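Local coordinates for putative uncharacterized protein (Mycobacterium avium, PDB 2Z6V) that probably transfers sulfuryl groups from the donor PAPS to an acceptor, as sulfotransferases do, although its own substrate is not established, at residues A[32-37]-A[86-91]; A[321-326]-A[403-408]; A[346-351]-A[365-370]. All coordinates share one frame; numbering follows the deposited sequence.

Contact 1: A[32-37]-A[86-91]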
loop_
_atom_site.group_PDB
_atom_site.type_symbol
_atom_site.label_atom_id
_atom_site.label_comp_id
_atom_site.label_asym_id
_atom_site.label_seq_id
_atom_site.Cartn_x
_atom_site.Cartn_y
_atom_site.Cartn_z
ATOM N N ASP A 32 22.611 -5.904 -12.007
ATOM C CA ASP A 32 23.460 -4.765 -11.671
ATOM C C ASP A 32 22.871 -4.085 -10.448
ATOM O O ASP A 32 23.596 -3.659 -9.546
ATOM C CB ASP A 32 23.522 -3.758 -12.823
ATOM C CG ASP A 32 24.261 -4.297 -14.039
ATOM O OD1 ASP A 32 25.334 -4.925 -13.868
ATOM O OD2 ASP A 32 23.770 -4.074 -15.167
ATOM N N VAL A 33 21.546 -3.977 -10.434
ATOM C CA VAL A 33 20.834 -3.375 -9.319
ATOM C C VAL A 33 21.137 -4.227 -8.086
ATOM O O VAL A 33 21.390 -3.709 -6.997
ATOM C CB VAL A 33 19.308 -3.363 -9.589
ATOM C CG1 VAL A 33 18.545 -2.917 -8.349
ATOM C CG2 VAL A 33 19.003 -2.435 -10.747
ATOM N N PHE A 34 21.129 -5.542 -8.272
ATOM C CA PHE A 34 21.411 -6.445 -7.177
ATOM C C PHE A 34 22.806 -6.188 -6.622
ATOM O O PHE A 34 22.985 -6.104 -5.403
ATOM C CB PHE A 34 21.308 -7.899 -7.630
ATOM C CG PHE A 34 21.525 -8.890 -6.523
ATOM C CD1 PHE A 34 20.452 -9.409 -5.816
ATOM C CD2 PHE A 34 22.811 -9.293 -6.172
ATOM C CE1 PHE A 34 20.654 -10.319 -4.770
ATOM C CE2 PHE A 34 23.027 -10.201 -5.130
ATOM C CZ PHE A 34 21.948 -10.715 -4.428
ATOM N N LYS A 35 23.796 -6.064 -7.507
ATOM C CA LYS A 35 25.171 -5.830 -7.064
ATOM C C LYS A 35 25.291 -4.576 -6.212
ATOM O O LYS A 35 25.973 -4.573 -5.187
ATOM C CB LYS A 35 26.121 -5.718 -8.259
ATOM C CG LYS A 35 26.283 -6.997 -9.053
ATOM C CD LYS A 35 27.382 -6.841 -10.092
ATOM C CE LYS A 35 27.401 -8.001 -11.084
ATOM N NZ LYS A 35 26.161 -8.030 -11.923
ATOM N N LEU A 36 24.623 -3.511 -6.644
ATOM C CA LEU A 36 24.657 -2.247 -5.928
ATOM C C LEU A 36 24.037 -2.410 -4.539
ATOM O O LEU A 36 24.591 -1.935 -3.541
ATOM C CB LEU A 36 23.915 -1.176 -6.733
ATOM C CG LEU A 36 23.934 0.260 -6.198
ATOM C CD1 LEU A 36 25.372 0.714 -5.968
ATOM C CD2 LEU A 36 23.209 1.180 -7.185
ATOM N N ALA A 37 22.895 -3.091 -4.476
ATOM C CA ALA A 37 22.214 -3.334 -3.206
ATOM C C ALA A 37 23.100 -4.170 -2.276
ATOM O O ALA A 37 23.116 -3.962 -1.065
ATOM C CB ALA A 37 20.886 -4.050 -3.452
ATOM N N ARG A 86 16.508 -3.957 1.233
ATOM C CA ARG A 86 15.705 -4.362 2.385
ATOM C C ARG A 86 15.496 -5.865 2.335
ATOM O O ARG A 86 15.589 -6.562 3.351
ATOM C CB ARG A 86 14.350 -3.661 2.362
ATOM C CG ARG A 86 14.412 -2.237 2.829
ATOM C CD ARG A 86 13.373 -1.393 2.144
ATOM N NE ARG A 86 13.817 -0.013 2.167
ATOM C CZ ARG A 86 13.449 0.906 1.291
ATOM N NH1 ARG A 86 12.613 0.594 0.305
ATOM N NH2 ARG A 86 13.936 2.135 1.393
ATOM N N ARG A 87 15.205 -6.349 1.132
ATOM C CA ARG A 87 14.987 -7.767 0.892
ATOM C C ARG A 87 16.233 -8.517 1.359
ATOM O O ARG A 87 16.132 -9.541 2.017
ATOM C CB ARG A 87 14.740 -7.987 -0.604
ATOM C CG ARG A 87 14.499 -9.421 -1.030
ATOM C CD ARG A 87 13.212 -9.959 -0.486
ATOM N NE ARG A 87 12.916 -11.268 -1.059
ATOM C CZ ARG A 87 12.319 -11.462 -2.232
ATOM N NH1 ARG A 87 11.942 -10.426 -2.977
ATOM N NH2 ARG A 87 12.086 -12.699 -2.655
ATOM N N LEU A 88 17.405 -7.984 1.028
ATOM C CA LEU A 88 18.672 -8.595 1.425
ATOM C C LEU A 88 18.856 -8.564 2.934
ATOM O O LEU A 88 19.323 -9.535 3.532
ATOM C CB LEU A 88 19.848 -7.869 0.763
ATOM C CG LEU A 88 19.992 -8.083 -0.744
ATOM C CD1 LEU A 88 21.089 -7.198 -1.300
ATOM C CD2 LEU A 88 20.288 -9.549 -1.004
ATOM N N GLN A 89 18.489 -7.441 3.543
ATOM C CA GLN A 89 18.616 -7.278 4.986
ATOM C C GLN A 89 17.707 -8.228 5.766
ATOM O O GLN A 89 18.115 -8.789 6.782
ATOM C CB GLN A 89 18.321 -5.825 5.378
ATOM C CG GLN A 89 19.342 -4.835 4.853
ATOM C CD GLN A 89 19.164 -3.440 5.427
ATOM O OE1 GLN A 89 19.169 -3.249 6.641
ATOM N NE2 GLN A 89 19.014 -2.455 4.550
ATOM N N VAL A 90 16.482 -8.414 5.285
ATOM C CA VAL A 90 15.539 -9.296 5.962
ATOM C C VAL A 90 15.958 -10.760 5.852
ATOM O O VAL A 90 15.723 -11.553 6.765
ATOM C CB VAL A 90 14.106 -9.134 5.392
ATOM C CG1 VAL A 90 13.165 -10.167 6.021
ATOM C CG2 VAL A 90 13.597 -7.723 5.669
ATOM N N HIS A 91 16.584 -11.115 4.734
ATOM C CA HIS A 91 17.022 -12.485 4.535
ATOM C C HIS A 91 18.189 -12.831 5.443
ATOM O O HIS A 91 18.248 -13.929 6.000
ATOM C CB HIS A 91 17.416 -12.726 3.081
ATOM C CG HIS A 91 17.953 -14.099 2.836
ATOM N ND1 HIS A 91 19.304 -14.377 2.807
ATOM C CD2 HIS A 91 17.321 -15.291 2.714
ATOM C CE1 HIS A 91 19.479 -15.680 2.682
ATOM N NE2 HIS A 91 18.293 -16.257 2.625
#
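L88 makes this contact with its two methyl groups, one for each partner. CD1 goes to A37 and CD2 goes to F34. L88 CD1 lies 3.8 Å from A37 CB. It is equally close to the carbonyl carbon of A37, so it rests on the backbone as well as on the methyl. L88 CD2 lies 3.9 Å from F34 CE1 and nearly as close to F34 CZ. The leucine comes to the ring at a slant, beside these two ring atoms. No hydrogen bond crosses between the segments; the contact is wholly apolar.

The ring gets there through its first torsion. The CB of F34 does not point at segment 86-91, but CG stands anti to the backbone N (chi1 -177°). This carries the far end of the ring over to L88. A37 needs no such reach, because its CB points at the opposite segment. The CA atoms of A37 and L88 are the closest CA pair across the segments, 7.9 Å apart.

The next shell surrounds these groups. F34 also touches L84, and A37 touches T81, both earlier on helix 70-96. The ring of W51, from helix 50-64, lies at about 25° to that of F34. R87, beside L88 in sequence, turns to other partners, with salt bridges to D47 and D198.

The arrangement is apolar helix-to-helix packing. It joins the short N-terminal helix 30-41 to the long helix 70-96, with helix 50-64 as a third member. This is a part of the chain made of helices and loops, without strands.

Contact 2: A[321-326]-A[403-408]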
loop_
_atom_site.group_PDB
_atom_site.type_symbol
_atom_site.label_atom_id
_atom_site.label_comp_id
_atom_site.label_asym_id
_atom_site.label_seq_id
_atom_site.Cartn_x
_atom_site.Cartn_y
_atom_site.Cartn_z
ATOM N N ARG A 321 -15.528 -12.056 -6.866
ATOM C CA ARG A 321 -15.507 -13.485 -7.145
ATOM C C ARG A 321 -15.138 -14.276 -5.894
ATOM O O ARG A 321 -15.734 -15.319 -5.619
ATOM C CB ARG A 321 -14.499 -13.812 -8.257
ATOM C CG ARG A 321 -14.858 -13.251 -9.625
ATOM C CD ARG A 321 -16.263 -13.674 -10.074
ATOM N NE ARG A 321 -17.153 -12.520 -10.158
ATOM C CZ ARG A 321 -18.315 -12.414 -9.518
ATOM N NH1 ARG A 321 -18.748 -13.394 -8.740
ATOM N NH2 ARG A 321 -19.044 -11.312 -9.648
ATOM N N ALA A 322 -14.154 -13.786 -5.143
ATOM C CA ALA A 322 -13.709 -14.465 -3.931
ATOM C C ALA A 322 -14.817 -14.509 -2.889
ATOM O O ALA A 322 -14.961 -15.491 -2.162
ATOM C CB ALA A 322 -12.485 -13.768 -3.362
ATOM N N ARG A 323 -15.592 -13.431 -2.826
ATOM C CA ARG A 323 -16.700 -13.315 -1.886
ATOM C C ARG A 323 -17.814 -14.295 -2.257
ATOM O O ARG A 323 -18.442 -14.907 -1.390
ATOM C CB ARG A 323 -17.234 -11.876 -1.899
ATOM C CG ARG A 323 -18.553 -11.667 -1.175
ATOM C CD ARG A 323 -18.921 -10.195 -1.150
ATOM N NE ARG A 323 -20.203 -9.956 -0.492
ATOM C CZ ARG A 323 -21.380 -10.246 -1.032
ATOM N NH1 ARG A 323 -21.433 -10.783 -2.244
ATOM N NH2 ARG A 323 -22.501 -10.008 -0.360
ATOM N N GLU A 324 -18.050 -14.443 -3.553
ATOM C CA GLU A 324 -19.082 -15.350 -4.020
ATOM C C GLU A 324 -18.721 -16.779 -3.618
ATOM O O GLU A 324 -19.589 -17.585 -3.279
ATOM C CB GLU A 324 -19.226 -15.249 -5.545
ATOM C CG GLU A 324 -20.204 -16.250 -6.139
ATOM C CD GLU A 324 -20.501 -15.998 -7.605
ATOM O OE1 GLU A 324 -19.548 -15.894 -8.407
ATOM O OE2 GLU A 324 -21.696 -15.913 -7.960
ATOM N N ARG A 325 -17.427 -17.070 -3.623
ATOM C CA ARG A 325 -16.945 -18.399 -3.296
ATOM C C ARG A 325 -16.860 -18.722 -1.814
ATOM O O ARG A 325 -17.269 -19.809 -1.405
ATOM C CB ARG A 325 -15.578 -18.626 -3.950
ATOM C CG ARG A 325 -14.889 -19.905 -3.516
ATOM C CD ARG A 325 -13.677 -20.184 -4.381
ATOM N NE ARG A 325 -12.680 -19.118 -4.305
ATOM C CZ ARG A 325 -11.846 -18.943 -3.285
ATOM N NH1 ARG A 325 -11.881 -19.773 -2.246
ATOM N NH2 ARG A 325 -10.983 -17.936 -3.299
ATOM N N ILE A 326 -16.347 -17.787 -1.012
ATOM C CA ILE A 326 -16.180 -18.028 0.422
ATOM C C ILE A 326 -17.261 -17.456 1.347
ATOM O O ILE A 326 -17.298 -17.788 2.536
ATOM C CB ILE A 326 -14.787 -17.536 0.901
ATOM C CG1 ILE A 326 -14.732 -16.003 0.900
ATOM C CG2 ILE A 326 -13.689 -18.122 -0.007
ATOM C CD1 ILE A 326 -13.389 -15.443 1.293
ATOM N N LEU A 403 -21.893 -1.899 -7.451
ATOM C CA LEU A 403 -22.860 -0.963 -6.887
ATOM C C LEU A 403 -24.164 -1.669 -6.577
ATOM O O LEU A 403 -24.926 -1.237 -5.711
ATOM C CB LEU A 403 -23.116 0.202 -7.849
ATOM C CG LEU A 403 -21.978 1.216 -7.981
ATOM C CD1 LEU A 403 -22.271 2.185 -9.107
ATOM C CD2 LEU A 403 -21.805 1.955 -6.663
ATOM N N ASP A 404 -24.413 -2.768 -7.277
ATOM C CA ASP A 404 -25.636 -3.516 -7.071
ATOM C C ASP A 404 -25.591 -4.396 -5.829
ATOM O O ASP A 404 -26.609 -4.592 -5.160
ATOM C CB ASP A 404 -25.939 -4.378 -8.291
ATOM C CG ASP A 404 -27.244 -5.114 -8.155
ATOM O OD1 ASP A 404 -28.289 -4.435 -8.047
ATOM O OD2 ASP A 404 -27.224 -6.364 -8.143
ATOM N N THR A 405 -24.419 -4.931 -5.510
ATOM C CA THR A 405 -24.311 -5.786 -4.343
ATOM C C THR A 405 -24.021 -5.022 -3.050
ATOM O O THR A 405 -24.364 -5.486 -1.964
ATOM C CB THR A 405 -23.245 -6.896 -4.565
ATOM O OG1 THR A 405 -22.302 -6.891 -3.486
ATOM C CG2 THR A 405 -22.526 -6.697 -5.871
ATOM N N PHE A 406 -23.409 -3.848 -3.164
ATOM C CA PHE A 406 -23.078 -3.040 -1.992
ATOM C C PHE A 406 -23.800 -1.696 -2.011
ATOM O O PHE A 406 -23.787 -0.987 -3.012
ATOM C CB PHE A 406 -21.567 -2.819 -1.920
ATOM C CG PHE A 406 -20.784 -4.081 -1.720
ATOM C CD1 PHE A 406 -20.914 -4.814 -0.548
ATOM C CD2 PHE A 406 -19.915 -4.540 -2.706
ATOM C CE1 PHE A 406 -20.193 -5.989 -0.356
ATOM C CE2 PHE A 406 -19.185 -5.719 -2.526
ATOM C CZ PHE A 406 -19.324 -6.445 -1.347
ATOM N N ASP A 407 -24.421 -1.353 -0.890
ATOM C CA ASP A 407 -25.176 -0.115 -0.765
ATOM C C ASP A 407 -24.268 1.083 -0.508
ATOM O O ASP A 407 -24.105 1.521 0.636
ATOM C CB ASP A 407 -26.199 -0.267 0.364
ATOM C CG ASP A 407 -27.037 0.977 0.570
ATOM O OD1 ASP A 407 -27.622 1.475 -0.421
ATOM O OD2 ASP A 407 -27.113 1.451 1.729
ATOM N N ILE A 408 -23.691 1.619 -1.580
ATOM C CA ILE A 408 -22.778 2.751 -1.472
ATOM C C ILE A 408 -23.428 4.098 -1.751
ATOM O O ILE A 408 -24.072 4.292 -2.784
ATOM C CB ILE A 408 -21.578 2.584 -2.425
ATOM C CG1 ILE A 408 -20.804 1.315 -2.060
ATOM C CG2 ILE A 408 -20.682 3.821 -2.354
ATOM C CD1 ILE A 408 -19.624 1.035 -2.956
#
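R323 is the residue of 321-326 that touches 403-408, where it meets T405 and F406. Two residues earlier, R321 ties the same two helices together by charge. R321 NH1 lies 2.6 Å from E324 OE1, a salt bridge one turn along its own helix. R321 NH2 forms a second salt bridge, to E401 of helix 392-405.

R323 leaves the helix with CG anti to the backbone N (chi1 169°) and runs straight out to NE. It passes F406 in the opposite sense. R323 NE is 3.7 Å from F406 CZ, and R323 CD is 3.8 Å from the same atom. The guanidinium and ring planes are 74° apart, and neither group lies flat on the other. T405 OG1 stands over one face of the guanidinium, 4.2 Å from R323 NH1, with no hydrogen bond. The same OG1 sits over the centre of the F406 ring, 3.3 Å above its plane. The polar end of R323 is held by a salt bridge from NE to D328, just past the end of the helix.

F406 is the first residue to leave helical geometry after helix 392-405. Its ring meets W270 edge-to-face and also meets H272 and H333. It therefore packs on the neighbouring strands 267-272 and 331-335. The sheet is parallel, and its strands lie in the order 132-134, 244-248, 109-113, 267-272, 331-335, as in the P-loop-type alpha/beta fold of sulfotransferases.

Contact 3: A[346-351]-A[365-370]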
loop_
_atom_site.group_PDB
_atom_site.type_symbol
_atom_site.label_atom_id
_atom_site.label_comp_id
_atom_site.label_asym_id
_atom_site.label_seq_id
_atom_site.Cartn_x
_atom_site.Cartn_y
_atom_site.Cartn_z
ATOM N N VAL A 346 -18.533 2.474 13.641
ATOM C CA VAL A 346 -17.934 1.453 12.794
ATOM C C VAL A 346 -16.952 0.591 13.588
ATOM O O VAL A 346 -16.940 -0.627 13.445
ATOM C CB VAL A 346 -17.179 2.070 11.599
ATOM C CG1 VAL A 346 -16.499 0.973 10.802
ATOM C CG2 VAL A 346 -18.146 2.840 10.705
ATOM N N MET A 347 -16.143 1.223 14.434
ATOM C CA MET A 347 -15.159 0.497 15.222
ATOM C C MET A 347 -15.790 -0.553 16.130
ATOM O O MET A 347 -15.354 -1.706 16.154
ATOM C CB MET A 347 -14.317 1.472 16.052
ATOM C CG MET A 347 -13.573 2.534 15.226
ATOM S SD MET A 347 -12.589 1.875 13.828
ATOM C CE MET A 347 -11.351 0.902 14.688
ATOM N N ARG A 348 -16.818 -0.162 16.874
ATOM C CA ARG A 348 -17.485 -1.094 17.771
ATOM C C ARG A 348 -18.013 -2.287 16.995
ATOM O O ARG A 348 -17.907 -3.427 17.448
ATOM C CB ARG A 348 -18.636 -0.404 18.509
ATOM C CG ARG A 348 -18.189 0.800 19.304
ATOM C CD ARG A 348 -19.203 1.254 20.345
ATOM N NE ARG A 348 -18.818 2.571 20.837
ATOM C CZ ARG A 348 -19.150 3.708 20.237
ATOM N NH1 ARG A 348 -19.894 3.683 19.133
ATOM N NH2 ARG A 348 -18.697 4.867 20.705
ATOM N N ARG A 349 -18.579 -2.022 15.822
ATOM C CA ARG A 349 -19.117 -3.086 14.992
ATOM C C ARG A 349 -18.012 -3.957 14.415
ATOM O O ARG A 349 -18.207 -5.154 14.200
ATOM C CB ARG A 349 -19.978 -2.499 13.876
ATOM C CG ARG A 349 -21.334 -2.027 14.369
ATOM C CD ARG A 349 -21.868 -0.909 13.504
ATOM N NE ARG A 349 -22.005 -1.339 12.125
ATOM C CZ ARG A 349 -21.790 -0.554 11.081
ATOM N NH1 ARG A 349 -21.425 0.705 11.272
ATOM N NH2 ARG A 349 -21.942 -1.031 9.853
ATOM N N ILE A 350 -16.855 -3.358 14.155
ATOM C CA ILE A 350 -15.726 -4.117 13.635
ATOM C C ILE A 350 -15.283 -5.053 14.745
ATOM O O ILE A 350 -15.060 -6.239 14.513
ATOM C CB ILE A 350 -14.542 -3.204 13.251
ATOM C CG1 ILE A 350 -14.786 -2.603 11.865
ATOM C CG2 ILE A 350 -13.224 -3.992 13.284
ATOM C CD1 ILE A 350 -13.768 -1.550 11.469
ATOM N N TYR A 351 -15.163 -4.517 15.956
ATOM C CA TYR A 351 -14.747 -5.334 17.082
ATOM C C TYR A 351 -15.747 -6.457 17.380
ATOM O O TYR A 351 -15.342 -7.581 17.696
ATOM C CB TYR A 351 -14.517 -4.467 18.320
ATOM C CG TYR A 351 -13.114 -3.895 18.409
ATOM C CD1 TYR A 351 -12.656 -2.958 17.479
ATOM C CD2 TYR A 351 -12.240 -4.296 19.422
ATOM C CE1 TYR A 351 -11.366 -2.435 17.554
ATOM C CE2 TYR A 351 -10.945 -3.779 19.507
ATOM C CZ TYR A 351 -10.516 -2.849 18.569
ATOM O OH TYR A 351 -9.232 -2.347 18.638
ATOM N N ARG A 365 -8.668 6.231 23.558
ATOM C CA ARG A 365 -7.564 6.601 22.666
ATOM C C ARG A 365 -8.115 6.898 21.283
ATOM O O ARG A 365 -7.666 7.830 20.612
ATOM C CB ARG A 365 -6.530 5.474 22.574
ATOM C CG ARG A 365 -5.914 5.090 23.909
ATOM C CD ARG A 365 -4.813 4.064 23.746
ATOM N NE ARG A 365 -4.270 3.627 25.032
ATOM C CZ ARG A 365 -4.821 2.695 25.812
ATOM N NH1 ARG A 365 -5.940 2.085 25.437
ATOM N NH2 ARG A 365 -4.250 2.367 26.970
ATOM N N MET A 366 -9.094 6.106 20.859
ATOM C CA MET A 366 -9.703 6.312 19.556
ATOM C C MET A 366 -10.419 7.657 19.512
ATOM O O MET A 366 -10.340 8.377 18.517
ATOM C CB MET A 366 -10.696 5.195 19.244
ATOM C CG MET A 366 -10.086 3.819 19.254
ATOM S SD MET A 366 -11.197 2.634 18.512
ATOM C CE MET A 366 -10.086 1.277 18.156
ATOM N N ARG A 367 -11.121 7.984 20.595
ATOM C CA ARG A 367 -11.851 9.245 20.693
ATOM C C ARG A 367 -10.883 10.415 20.761
ATOM O O ARG A 367 -11.116 11.465 20.161
ATOM C CB ARG A 367 -12.742 9.236 21.932
ATOM C CG ARG A 367 -14.128 8.699 21.672
ATOM C CD ARG A 367 -14.793 8.284 22.964
ATOM N NE ARG A 367 -16.204 7.971 22.767
ATOM C CZ ARG A 367 -16.929 7.252 23.619
ATOM N NH1 ARG A 367 -16.365 6.766 24.719
ATOM N NH2 ARG A 367 -18.219 7.033 23.378
ATOM N N ASN A 368 -9.794 10.224 21.494
ATOM C CA ASN A 368 -8.790 11.263 21.616
ATOM C C ASN A 368 -8.150 11.533 20.260
ATOM O O ASN A 368 -7.810 12.678 19.946
ATOM C CB ASN A 368 -7.711 10.851 22.613
ATOM C CG ASN A 368 -6.465 11.702 22.491
ATOM O OD1 ASN A 368 -6.521 12.924 22.614
ATOM N ND2 ASN A 368 -5.328 11.057 22.237
ATOM N N TRP A 369 -7.984 10.481 19.460
ATOM C CA TRP A 369 -7.384 10.634 18.145
ATOM C C TRP A 369 -8.311 11.426 17.231
ATOM O O TRP A 369 -7.880 12.374 16.581
ATOM C CB TRP A 369 -7.091 9.269 17.514
ATOM C CG TRP A 369 -6.216 9.374 16.299
ATOM C CD1 TRP A 369 -4.850 9.416 16.272
ATOM C CD2 TRP A 369 -6.648 9.576 14.950
ATOM N NE1 TRP A 369 -4.405 9.642 14.992
ATOM C CE2 TRP A 369 -5.487 9.744 14.159
ATOM C CE3 TRP A 369 -7.905 9.636 14.331
ATOM C CZ2 TRP A 369 -5.545 9.970 12.780
ATOM C CZ3 TRP A 369 -7.966 9.861 12.959
ATOM C CH2 TRP A 369 -6.789 10.026 12.197
ATOM N N LEU A 370 -9.582 11.041 17.185
ATOM C CA LEU A 370 -10.566 11.719 16.339
ATOM C C LEU A 370 -10.737 13.195 16.690
ATOM O O LEU A 370 -10.954 14.037 15.813
ATOM C CB LEU A 370 -11.924 11.027 16.451
ATOM C CG LEU A 370 -12.083 9.678 15.758
ATOM C CD1 LEU A 370 -13.327 8.968 16.278
ATOM C CD2 LEU A 370 -12.155 9.901 14.251
#
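M347 and M366 meet through unlike chain shapes. M347 is folded back at chi2 (-51°) and again at chi3, whereas M366 runs out extended beyond CG. Their methyl ends come together, with M347 CE 3.7 Å from M366 CE. M366 SD lies beside the base of the other chain, 4.1 Å from M347 CB. Y351 comes at M366 from the opposite direction, and Y351 OH is 3.8 Å from M366 CE. That hydroxyl has its polar partner elsewhere, in a hydrogen bond with D129.

These long side chains bridge helices that are well separated. The segment axes stay 12.9 Å apart and run roughly antiparallel, at 148°. L125 of helix 120-126 packs on both methionines.

At the more exposed side, R348 NH2 and R367 NH2 are 3.5 Å apart. The guanidinium planes differ by 57°, and R367 NH2 lies at the edge of the R348 group. Both are donors, so no bond joins them. E363 forms a salt bridge with R348 NE and a long, weak ion pair with R367 NH1. The chemistry is thus an apolar methionine contact beside two arginines whose like charges are probably offset in part by E363.

How the contacts relate
Contact 1 comes first along the chain; both segments of contact 3 lie between the two segments of contact 2. Contact 1 lies on the opposite side of the chain's centre from the other two. Its centre is 40 Å from each of theirs, and its nearest atoms are about 24 Å away. Contacts 2 and 3 are closer, with centres 25 Å apart and nearest atoms about 10 Å apart. They share no helix, but helix 360-371 and helix 392-405 are consecutive. Contact 1 therefore belongs to the N-terminal helices. Contacts 2 and 3 lie among the C-terminal helices, near the edge strand 331-335, which both 346-351 and F406 touch.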